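Local coordinates for protein uncharacterized tRNA/rRNA methyltransferase HI0380 (Haemophilus influenzae, PDB 3ILK) that probably methylates tRNA or rRNA with S-adenosyl-L-methionine as a TrmH-family SPOUT enzyme, though its own substrate is unknown, at residues A[187-190]-A[191-194]; A[193-197]-A[198-202]; A[219-222]-A[223-227]; A[207-210]-A[211-215]. One frame throughout, in Å; residues are numbered along the deposited sequence.

Interaction 1. Residues A[187-190]-A[191-194]; sequences FDYT and ERIY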
loop_
_atom_site.group_PDB
_atom_site.type_symbol
_atom_site.label_atom_id
_atom_site.label_comp_id
_atom_site.label_asym_id
_atom_site.label_seq_id
_atom_site.Cartn_x
_atom_site.Cartn_y
_atom_site.Cartn_z
ATOM N N PHE A 187 12.342 34.939 8.924
ATOM C CA PHE A 187 13.757 34.773 8.591
ATOM C C PHE A 187 14.590 35.681 9.480
ATOM O O PHE A 187 15.524 35.210 10.103
ATOM C CB PHE A 187 14.056 35.007 7.100
ATOM C CG PHE A 187 13.408 34.011 6.177
ATOM C CD1 PHE A 187 13.542 32.628 6.403
ATOM C CD2 PHE A 187 12.709 34.448 5.059
ATOM C CE1 PHE A 187 12.950 31.706 5.537
ATOM C CE2 PHE A 187 12.113 33.547 4.192
ATOM C CZ PHE A 187 12.220 32.178 4.431
ATOM N N ASP A 188 14.233 36.965 9.580
ATOM C CA ASP A 188 14.903 37.858 10.537
ATOM C C ASP A 188 14.890 37.336 11.977
ATOM O O ASP A 188 15.878 37.470 12.694
ATOM C CB ASP A 188 14.320 39.272 10.442
ATOM C CG ASP A 188 14.432 39.822 9.047
ATOM O OD1 ASP A 188 14.085 41.017 8.777
ATOM O OD2 ASP A 188 14.914 39.028 8.204
ATOM N N TYR A 189 13.788 36.706 12.370
ATOM C CA TYR A 189 13.636 36.125 13.695
ATOM C C TYR A 189 14.586 34.915 13.897
ATOM O O TYR A 189 15.290 34.861 14.893
ATOM C CB TYR A 189 12.157 35.762 13.930
ATOM C CG TYR A 189 11.734 35.391 15.367
ATOM C CD1 TYR A 189 12.537 35.692 16.479
ATOM C CD2 TYR A 189 10.483 34.804 15.599
ATOM C CE1 TYR A 189 12.114 35.414 17.764
ATOM C CE2 TYR A 189 10.049 34.471 16.898
ATOM C CZ TYR A 189 10.870 34.786 17.974
ATOM O OH TYR A 189 10.455 34.491 19.258
ATOM N N THR A 190 14.578 33.952 12.966
ATOM C CA THR A 190 15.566 32.861 12.925
ATOM C C THR A 190 17.011 33.413 13.027
ATOM O O THR A 190 17.804 32.945 13.856
ATOM C CB THR A 190 15.416 32.025 11.628
ATOM O OG1 THR A 190 14.097 31.462 11.550
ATOM C CG2 THR A 190 16.467 30.909 11.550
ATOM N N GLU A 191 17.332 34.410 12.198
ATOM C CA GLU A 191 18.675 35.025 12.182
ATOM C C GLU A 191 19.087 35.599 13.527
ATOM O O GLU A 191 20.112 35.193 14.098
ATOM C CB GLU A 191 18.777 36.171 11.188
ATOM C CG GLU A 191 18.204 35.930 9.813
ATOM C CD GLU A 191 18.482 37.085 8.866
ATOM O OE1 GLU A 191 19.569 37.712 8.988
ATOM O OE2 GLU A 191 17.613 37.363 7.999
ATOM N N ARG A 192 18.312 36.579 13.998
ATOM C CA ARG A 192 18.518 37.158 15.321
ATOM C C ARG A 192 18.750 36.090 16.413
ATOM O O ARG A 192 19.727 36.165 17.169
ATOM C CB ARG A 192 17.358 38.077 15.720
ATOM C CG ARG A 192 17.610 38.718 17.090
ATOM C CD ARG A 192 16.575 39.733 17.491
ATOM N NE ARG A 192 15.507 39.134 18.288
ATOM C CZ ARG A 192 14.240 39.092 17.903
ATOM N NH1 ARG A 192 13.892 39.615 16.731
ATOM N NH2 ARG A 192 13.323 38.542 18.689
ATOM N N ILE A 193 17.857 35.107 16.488
ATOM C CA ILE A 193 17.942 34.075 17.538
ATOM C C ILE A 193 19.225 33.239 17.421
ATOM O O ILE A 193 19.938 33.006 18.405
ATOM C CB ILE A 193 16.649 33.189 17.572
ATOM C CG1 ILE A 193 15.470 33.964 18.200
ATOM C CG2 ILE A 193 16.888 31.825 18.268
ATOM C CD1 ILE A 193 15.692 34.426 19.671
ATOM N N TYR A 194 19.531 32.817 16.202
ATOM C CA TYR A 194 20.680 31.957 15.986
ATOM C C TYR A 194 22.017 32.694 15.972
ATOM O O TYR A 194 23.064 32.084 16.182
ATOM C CB TYR A 194 20.438 31.019 14.800
ATOM C CG TYR A 194 19.486 29.915 15.221
ATOM C CD1 TYR A 194 19.973 28.718 15.750
ATOM C CD2 TYR A 194 18.101 30.084 15.141
ATOM C CE1 TYR A 194 19.102 27.708 16.171
ATOM C CE2 TYR A 194 17.227 29.085 15.570
ATOM C CZ TYR A 194 17.736 27.893 16.073
ATOM O OH TYR A 194 16.871 26.912 16.491
#

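Interaction 2. Residues A[193-197]-A[198-202]; sequences IYQSL and GFIQN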
loop_
_atom_site.group_PDB
_atom_site.type_symbol
_atom_site.label_atom_id
_atom_site.label_comp_id
_atom_site.label_asym_id
_atom_site.label_seq_id
_atom_site.Cartn_x
_atom_site.Cartn_y
_atom_site.Cartn_z
ATOM N N ILE A 193 17.857 35.107 16.488
ATOM C CA ILE A 193 17.942 34.075 17.538
ATOM C C ILE A 193 19.225 33.239 17.421
ATOM O O ILE A 193 19.938 33.006 18.405
ATOM C CB ILE A 193 16.649 33.189 17.572
ATOM C CG1 ILE A 193 15.470 33.964 18.200
ATOM C CG2 ILE A 193 16.888 31.825 18.268
ATOM C CD1 ILE A 193 15.692 34.426 19.671
ATOM N N TYR A 194 19.531 32.817 16.202
ATOM C CA TYR A 194 20.680 31.957 15.986
ATOM C C TYR A 194 22.017 32.694 15.972
ATOM O O TYR A 194 23.064 32.084 16.182
ATOM C CB TYR A 194 20.438 31.019 14.800
ATOM C CG TYR A 194 19.486 29.915 15.221
ATOM C CD1 TYR A 194 19.973 28.718 15.750
ATOM C CD2 TYR A 194 18.101 30.084 15.141
ATOM C CE1 TYR A 194 19.102 27.708 16.171
ATOM C CE2 TYR A 194 17.227 29.085 15.570
ATOM C CZ TYR A 194 17.736 27.893 16.073
ATOM O OH TYR A 194 16.871 26.912 16.491
ATOM N N GLN A 195 21.965 34.009 15.769
ATOM C CA GLN A 195 23.109 34.876 16.029
ATOM C C GLN A 195 23.275 35.109 17.527
ATOM O O GLN A 195 24.388 35.262 18.020
ATOM C CB GLN A 195 22.939 36.221 15.329
ATOM C CG GLN A 195 23.230 36.174 13.855
ATOM C CD GLN A 195 23.653 37.514 13.320
ATOM O OE1 GLN A 195 22.830 38.419 13.143
ATOM N NE2 GLN A 195 24.946 37.656 13.051
ATOM N N SER A 196 22.153 35.156 18.237
ATOM C CA SER A 196 22.146 35.339 19.678
ATOM C C SER A 196 22.811 34.133 20.325
ATOM O O SER A 196 23.549 34.268 21.303
ATOM C CB SER A 196 20.706 35.498 20.177
ATOM O OG SER A 196 20.660 35.859 21.543
ATOM N N LEU A 197 22.559 32.955 19.758
ATOM C CA LEU A 197 23.162 31.704 20.245
ATOM C C LEU A 197 24.673 31.642 20.030
ATOM O O LEU A 197 25.401 31.076 20.853
ATOM C CB LEU A 197 22.487 30.491 19.584
ATOM C CG LEU A 197 21.371 29.733 20.311
ATOM C CD1 LEU A 197 20.824 30.469 21.528
ATOM C CD2 LEU A 197 20.253 29.380 19.331
ATOM N N GLY A 198 25.139 32.221 18.928
ATOM C CA GLY A 198 26.548 32.145 18.543
ATOM C C GLY A 198 26.766 31.079 17.488
ATOM O O GLY A 198 27.877 30.597 17.305
ATOM N N PHE A 199 25.691 30.710 16.794
ATOM C CA PHE A 199 25.745 29.698 15.741
ATOM C C PHE A 199 26.091 30.284 14.369
ATOM O O PHE A 199 26.933 29.742 13.651
ATOM C CB PHE A 199 24.420 28.926 15.682
ATOM C CG PHE A 199 24.356 27.903 14.579
ATOM C CD1 PHE A 199 25.098 26.723 14.658
ATOM C CD2 PHE A 199 23.545 28.114 13.464
ATOM C CE1 PHE A 199 25.043 25.776 13.639
ATOM C CE2 PHE A 199 23.483 27.174 12.443
ATOM C CZ PHE A 199 24.228 25.998 12.532
ATOM N N ILE A 200 25.433 31.387 14.009
ATOM C CA ILE A 200 25.633 32.045 12.714
ATOM C C ILE A 200 26.942 32.837 12.717
ATOM O O ILE A 200 27.168 33.651 13.611
ATOM C CB ILE A 200 24.435 32.985 12.362
ATOM C CG1 ILE A 200 23.144 32.183 12.237
ATOM C CG2 ILE A 200 24.708 33.782 11.058
ATOM C CD1 ILE A 200 21.882 33.016 12.221
ATOM N N GLN A 201 27.795 32.585 11.721
ATOM C CA GLN A 201 29.040 33.344 11.518
ATOM C C GLN A 201 29.108 34.011 10.147
ATOM O O GLN A 201 29.889 34.954 9.943
ATOM C CB GLN A 201 30.271 32.458 11.709
ATOM C CG GLN A 201 31.010 32.686 13.019
ATOM C CD GLN A 201 30.273 32.099 14.199
ATOM O OE1 GLN A 201 30.348 30.895 14.453
ATOM N NE2 GLN A 201 29.556 32.945 14.931
ATOM N N ASN A 202 28.293 33.515 9.210
ATOM C CA ASN A 202 28.266 34.042 7.845
ATOM C C ASN A 202 26.880 33.921 7.211
ATOM O O ASN A 202 26.066 33.094 7.633
ATOM C CB ASN A 202 29.357 33.374 6.984
ATOM C CG ASN A 202 28.895 32.072 6.327
ATOM O OD1 ASN A 202 29.029 31.909 5.112
ATOM N ND2 ASN A 202 28.364 31.142 7.122
#

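Interaction 3. Residues A[219-222]-A[223-227]; sequences EKNE and LNILN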
loop_
_atom_site.group_PDB
_atom_site.type_symbol
_atom_site.label_atom_id
_atom_site.label_comp_id
_atom_site.label_asym_id
_atom_site.label_seq_id
_atom_site.Cartn_x
_atom_site.Cartn_y
_atom_site.Cartn_z
ATOM N N GLU A 219 3.174 26.150 4.697
ATOM C CA GLU A 219 1.798 26.503 5.034
ATOM C C GLU A 219 1.791 27.488 6.235
ATOM O O GLU A 219 2.758 27.542 7.010
ATOM C CB GLU A 219 0.956 25.261 5.285
ATOM C CG GLU A 219 0.643 24.478 4.005
ATOM C CD GLU A 219 0.181 23.046 4.269
ATOM O OE1 GLU A 219 -0.381 22.779 5.348
ATOM O OE2 GLU A 219 0.378 22.178 3.391
ATOM N N LYS A 220 0.711 28.253 6.377
ATOM C CA LYS A 220 0.596 29.225 7.478
ATOM C C LYS A 220 0.670 28.541 8.845
ATOM O O LYS A 220 1.312 29.060 9.762
ATOM C CB LYS A 220 -0.668 30.080 7.346
ATOM C CG LYS A 220 -0.825 31.196 8.413
ATOM C CD LYS A 220 0.362 32.182 8.490
ATOM C CE LYS A 220 0.265 33.091 9.745
ATOM N NZ LYS A 220 -0.994 33.923 9.749
ATOM N N ASN A 221 0.059 27.361 8.965
ATOM C CA ASN A 221 0.127 26.616 10.214
ATOM C C ASN A 221 1.526 26.041 10.491
ATOM O O ASN A 221 1.966 26.040 11.636
ATOM C CB ASN A 221 -0.988 25.569 10.339
ATOM C CG ASN A 221 -0.651 24.283 9.660
ATOM O OD1 ASN A 221 -0.481 23.245 10.316
ATOM N ND2 ASN A 221 -0.533 24.326 8.327
ATOM N N GLU A 222 2.225 25.603 9.441
ATOM C CA GLU A 222 3.659 25.299 9.536
ATOM C C GLU A 222 4.495 26.520 9.965
ATOM O O GLU A 222 5.339 26.443 10.894
ATOM C CB GLU A 222 4.176 24.749 8.206
ATOM C CG GLU A 222 3.609 23.380 7.845
ATOM C CD GLU A 222 3.853 22.978 6.402
ATOM O OE1 GLU A 222 4.223 23.838 5.584
ATOM O OE2 GLU A 222 3.676 21.773 6.070
ATOM N N LEU A 223 4.274 27.666 9.313
ATOM C CA LEU A 223 4.966 28.866 9.761
ATOM C C LEU A 223 4.661 29.070 11.254
ATOM O O LEU A 223 5.565 29.328 12.035
ATOM C CB LEU A 223 4.607 30.093 8.897
ATOM C CG LEU A 223 5.344 31.416 9.199
ATOM C CD1 LEU A 223 6.821 31.245 9.039
ATOM C CD2 LEU A 223 4.824 32.484 8.233
ATOM N N ASN A 224 3.401 28.891 11.655
ATOM C CA ASN A 224 3.013 29.031 13.055
ATOM C C ASN A 224 3.827 28.175 14.017
ATOM O O ASN A 224 4.341 28.672 15.029
ATOM C CB ASN A 224 1.511 28.813 13.234
ATOM C CG ASN A 224 0.719 30.000 12.727
ATOM O OD1 ASN A 224 1.292 31.064 12.527
ATOM N ND2 ASN A 224 -0.576 29.832 12.510
ATOM N N ILE A 225 3.971 26.891 13.677
ATOM C CA ILE A 225 4.789 26.013 14.465
ATOM C C ILE A 225 6.246 26.539 14.587
ATOM O O ILE A 225 6.780 26.613 15.693
ATOM C CB ILE A 225 4.740 24.556 13.892
ATOM C CG1 ILE A 225 3.520 23.803 14.429
ATOM C CG2 ILE A 225 5.985 23.776 14.257
ATOM C CD1 ILE A 225 2.200 24.098 13.748
ATOM N N LEU A 226 6.868 26.872 13.461
ATOM C CA LEU A 226 8.277 27.288 13.414
ATOM C C LEU A 226 8.588 28.592 14.136
ATOM O O LEU A 226 9.673 28.730 14.728
ATOM C CB LEU A 226 8.755 27.435 11.964
ATOM C CG LEU A 226 8.883 26.193 11.084
ATOM C CD1 LEU A 226 9.188 26.654 9.622
ATOM C CD2 LEU A 226 9.895 25.158 11.619
ATOM N N ASN A 227 7.658 29.551 14.034
ATOM C CA ASN A 227 7.694 30.778 14.805
ATOM C C ASN A 227 7.537 30.448 16.297
ATOM O O ASN A 227 8.193 31.068 17.144
ATOM C CB ASN A 227 6.604 31.781 14.337
ATOM C CG ASN A 227 7.110 32.764 13.274
ATOM O OD1 ASN A 227 8.309 32.993 13.152
ATOM N ND2 ASN A 227 6.184 33.356 12.502
#

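Interaction 4. Residues A[207-210]-A[211-215]; sequences RKLK and RLYYR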
loop_
_atom_site.group_PDB
_atom_site.type_symbol
_atom_site.label_atom_id
_atom_site.label_comp_id
_atom_site.label_asym_id
_atom_site.label_seq_id
_atom_site.Cartn_x
_atom_site.Cartn_y
_atom_site.Cartn_z
ATOM N N ARG A 207 20.892 32.048 3.712
ATOM C CA ARG A 207 20.668 31.899 2.272
ATOM C C ARG A 207 20.178 30.487 1.962
ATOM O O ARG A 207 19.236 30.298 1.176
ATOM C CB ARG A 207 21.956 32.201 1.486
ATOM C CG ARG A 207 21.762 32.231 -0.026
ATOM C CD ARG A 207 23.059 32.102 -0.819
ATOM N NE ARG A 207 23.755 30.851 -0.544
ATOM C CZ ARG A 207 24.971 30.764 -0.007
ATOM N NH1 ARG A 207 25.654 31.863 0.296
ATOM N NH2 ARG A 207 25.508 29.573 0.215
ATOM N N LYS A 208 20.822 29.506 2.592
ATOM C CA LYS A 208 20.457 28.112 2.396
ATOM C C LYS A 208 19.118 27.821 3.046
ATOM O O LYS A 208 18.350 27.006 2.537
ATOM C CB LYS A 208 21.532 27.158 2.933
ATOM C CG LYS A 208 22.813 27.127 2.105
ATOM C CD LYS A 208 23.447 25.742 2.129
ATOM C CE LYS A 208 24.954 25.802 2.005
ATOM N NZ LYS A 208 25.554 24.652 2.748
ATOM N N LEU A 209 18.842 28.497 4.162
ATOM C CA LEU A 209 17.564 28.337 4.853
ATOM C C LEU A 209 16.394 28.888 4.055
ATOM O O LEU A 209 15.343 28.239 3.972
ATOM C CB LEU A 209 17.594 28.938 6.263
ATOM C CG LEU A 209 18.362 28.096 7.290
ATOM C CD1 LEU A 209 18.625 28.945 8.513
ATOM C CD2 LEU A 209 17.648 26.792 7.677
ATOM N N LYS A 210 16.574 30.072 3.464
ATOM C CA LYS A 210 15.518 30.665 2.654
ATOM C C LYS A 210 15.242 29.742 1.473
ATOM O O LYS A 210 14.099 29.403 1.189
ATOM C CB LYS A 210 15.897 32.084 2.195
ATOM C CG LYS A 210 15.941 33.071 3.355
ATOM C CD LYS A 210 16.593 34.394 2.962
ATOM C CE LYS A 210 17.052 35.119 4.212
ATOM N NZ LYS A 210 16.961 36.581 4.104
ATOM N N ARG A 211 16.306 29.305 0.813
ATOM C CA ARG A 211 16.193 28.375 -0.294
ATOM C C ARG A 211 15.353 27.148 0.118
ATOM O O ARG A 211 14.401 26.768 -0.565
ATOM C CB ARG A 211 17.591 27.976 -0.747
ATOM C CG ARG A 211 17.641 27.206 -2.038
ATOM C CD ARG A 211 19.008 26.567 -2.187
ATOM N NE ARG A 211 19.036 25.563 -3.242
ATOM C CZ ARG A 211 19.087 24.250 -3.034
ATOM N NH1 ARG A 211 19.119 23.755 -1.801
ATOM N NH2 ARG A 211 19.111 23.424 -4.068
ATOM N N LEU A 212 15.704 26.560 1.254
ATOM C CA LEU A 212 14.989 25.410 1.807
ATOM C C LEU A 212 13.497 25.698 2.020
ATOM O O LEU A 212 12.638 24.927 1.566
ATOM C CB LEU A 212 15.617 25.018 3.142
ATOM C CG LEU A 212 14.776 24.111 4.045
ATOM C CD1 LEU A 212 14.606 22.765 3.372
ATOM C CD2 LEU A 212 15.422 24.006 5.402
ATOM N N TYR A 213 13.209 26.805 2.705
ATOM C CA TYR A 213 11.845 27.116 3.119
ATOM C C TYR A 213 10.959 27.601 1.974
ATOM O O TYR A 213 9.787 27.221 1.914
ATOM C CB TYR A 213 11.817 28.039 4.351
ATOM C CG TYR A 213 12.199 27.285 5.608
ATOM C CD1 TYR A 213 11.509 26.125 5.970
ATOM C CD2 TYR A 213 13.254 27.707 6.431
ATOM C CE1 TYR A 213 11.837 25.422 7.104
ATOM C CE2 TYR A 213 13.604 26.966 7.598
ATOM C CZ TYR A 213 12.882 25.831 7.917
ATOM O OH TYR A 213 13.189 25.062 9.043
ATOM N N TYR A 214 11.536 28.384 1.059
ATOM C CA TYR A 214 10.873 28.745 -0.206
ATOM C C TYR A 214 10.585 27.503 -1.068
ATOM O O TYR A 214 9.495 27.366 -1.626
ATOM C CB TYR A 214 11.691 29.770 -1.027
ATOM C CG TYR A 214 11.698 31.182 -0.447
ATOM C CD1 TYR A 214 10.518 31.775 0.017
ATOM C CD2 TYR A 214 12.870 31.934 -0.382
ATOM C CE1 TYR A 214 10.510 33.047 0.560
ATOM C CE2 TYR A 214 12.866 33.240 0.154
ATOM C CZ TYR A 214 11.684 33.780 0.623
ATOM O OH TYR A 214 11.645 35.060 1.153
ATOM N N ARG A 215 11.555 26.604 -1.175
ATOM C CA ARG A 215 11.332 25.336 -1.870
ATOM C C ARG A 215 10.175 24.559 -1.213
ATOM O O ARG A 215 9.313 24.005 -1.893
ATOM C CB ARG A 215 12.618 24.515 -1.882
ATOM C CG ARG A 215 12.737 23.537 -3.033
ATOM C CD ARG A 215 14.100 22.879 -3.046
ATOM N NE ARG A 215 14.214 21.825 -2.034
ATOM C CZ ARG A 215 15.035 21.863 -0.985
ATOM N NH1 ARG A 215 15.842 22.899 -0.793
ATOM N NH2 ARG A 215 15.057 20.849 -0.129
#

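Interaction 1. Residues A[187-190]-A[191-194]
T190 O is met twice by Y194. The backbone N of Y194 donates to T190 O at 2.9 Å with 159° at the hydrogen, and ring atom CD2 of Y194 lies 3.2 Å from T190 O, with the oxygen at the ring edge and in its plane. Two further i to i+4 bonds of helix 180-197 accompany it: R192 N to D188 O at 2.9 Å and I193 N to Y189 O at 3.0 Å.

Y189 carries the side-chain contact. A chi1 of -168° swings the Y189 ring away from its backbone N and along the next turn, where Y189 CE1 is 3.5 Å from R192 NH2 and 3.7 Å from I193 CG1. CD1 of Y189 sits over one face of the R192 guanidinium, with the ring and guanidinium planes 27° apart. Both polar ends turn to helix 220-240: R192 NH2 forms a salt bridge with E234, and Y189 OH is hydrogen-bonded to E234 and S231.

On another flank D188 OD2 and E191 OE2, two acceptors, come within 3.2 Å. The side chain of K210 on helix 204-216 packs near E191 and may ease the repulsion. The chemistry thus divides the helix: a phenol and a guanidinium converge on one partner carboxylate, whereas the close acids might raise the pKa of one of them somewhat.

Interaction 2. Residues A[193-197]-A[198-202]
The backbone leaves helix 180-197 by way of G198, whose positive phi (99°) makes it the C-prime residue of a Schellman motif: F199 N reaches back to Y194 O at 3.0 Å, and G198 N makes a weak bond of 3.3 Å to Q195 O. The positive phi puts the side-chain position of residue 198 against L197 O, which by itself accounts for a glycine. Y194 O is shared more widely than the motif requires. F199 N approaches nearly along the C=O axis, I200 N comes from above the carbonyl plane (49° out of it) at 3.3 Å from Y194 O, and G198 N adds a further, weak bond. Several donors therefore converge on one oxygen where the helical pattern stops.

The side chains fold back over the same turn. The rings of Y194 and F199 touch through Y194 CD1 and F199 CD2 at 4.3 Å, an apolar pair across the Schellman turn. V205 of helix 204-216 also packs on F199, and G228 of the second subunit lies against it. I200 points its CB toward the helix, with CG1 lodged beside its own backbone N (chi1 -62°). This sets the isoleucine between two residues of the last turn: CB of I200 lies 3.7 Å from CG of Q195, the two side chains crossing at about a right angle, while I200 CD1 rests 3.6 Å from Y194 CB.

Interaction 3. Residues A[219-222]-A[223-227]
E219 and L223 open the backbone bonding of helix 220-240, with L223 N donating to E219 O at 2.8 Å. E219 holds the N-cap position. N224 N follows with a bond of 2.8 Å to K220 O, and L226 N to E222 O at 3.0 Å continues the pattern with a nearly straight 171° at the hydrogen.

Polar side chains bind the first turn to itself. E222, with CG beside its backbone N and the chain extended, runs back toward the helix start, where E222 OE1 accepts the backbone N of E219 at 2.7 Å; the donor arrives from above the carboxylate plane, 38° out of it. This is the half of a capping box in which the third helical residue satisfies the N-cap amide. A weak bond of 3.4 Å runs from N221 ND2 to E219 OE1. Both carboxylates also have partners across the dimer: E222 OE1 forms a salt bridge with R215 of the second subunit, and E219 OE2 one with R211 of that subunit. The arginines and the helix N terminus probably both favour the charged carboxylates.

Carbon-to-oxygen contacts are slighter. K220, bent at chi2 and chi4, brings CE to 3.6 Å from N224 OD1, the two side chains meeting at a slant. CG of N224 stays beside its own backbone N (chi1 -74°), which brings N224 CG to 3.2 Å from K220 O.

Within the subunit, L223 and L226 pack on F186 of helix 180-197, and L223 also on P178. Across the dimer, I225, E222 and L226 meet L209, L212 and Y213 of helix 204-216 of the second subunit.

Interaction 4. Residues A[207-210]-A[211-215]
Residues 207-210 and 211-215 form consecutive turns of helix 204-216, bonded from each residue to the fourth after it. Y214 N to K210 O is the shortest of these bonds at 2.8 Å, with 168° at the hydrogen; Y213 N reaches L209 O at 2.9 Å and L212 N reaches K208 O at 3.0 Å.

One flank is apolar. L209 and Y213 run side by side in the same direction, L209 CD2 lying 4.0 Å from ring atom CE2 of Y213. The same L209 CD2 is 4.2 Å from L212 CD2, and that L212 methyl stands 4.0 Å above one face of the Y213 ring, displaced toward its rim. With CG of Y213 beside its own backbone N (chi1 -74°), the ring runs back along the preceding turn, beside L209.

Y214 turns back likewise toward K210, its CD2 at 3.2 Å from K210 O and its CE2 at 3.8 Å from K210 CB. The ring also meets F187 of helix 180-197 edge-to-face.

The polar ends lead across the dimer: R211 and R215 form salt bridges with E219 and E222 of the second subunit, and Y213 OH is hydrogen-bonded to the Y213 OH of that subunit. L209 packs on M229 there, and Y213 on L226. Helix 204-216 is amphipathic, and its apolar strip and arginines form part of the interface with the second subunit, consistent with a helical homodimer contact.

In the fold
All four contacts lie in the helical part that follows the parallel sheet, their centres 32 to 48 Å from that of the chain. Each joins adjoining residues, so none closes a long loop or encloses another. Interaction 1 lies along helix 180-197; interaction 2 shares I193 and Y194 with it and ends that helix. After the loop comes interaction 4 on helix 204-216, then interaction 3 at the start of helix 220-240. F187 of interaction 1 touches K210 and Y213 of interaction 4, Y189 touches N227 of interaction 3, and within the same chain L226 meets Y213. Interactions 2 and 3, centres 22 Å apart, do not touch; all four reach the second subunit.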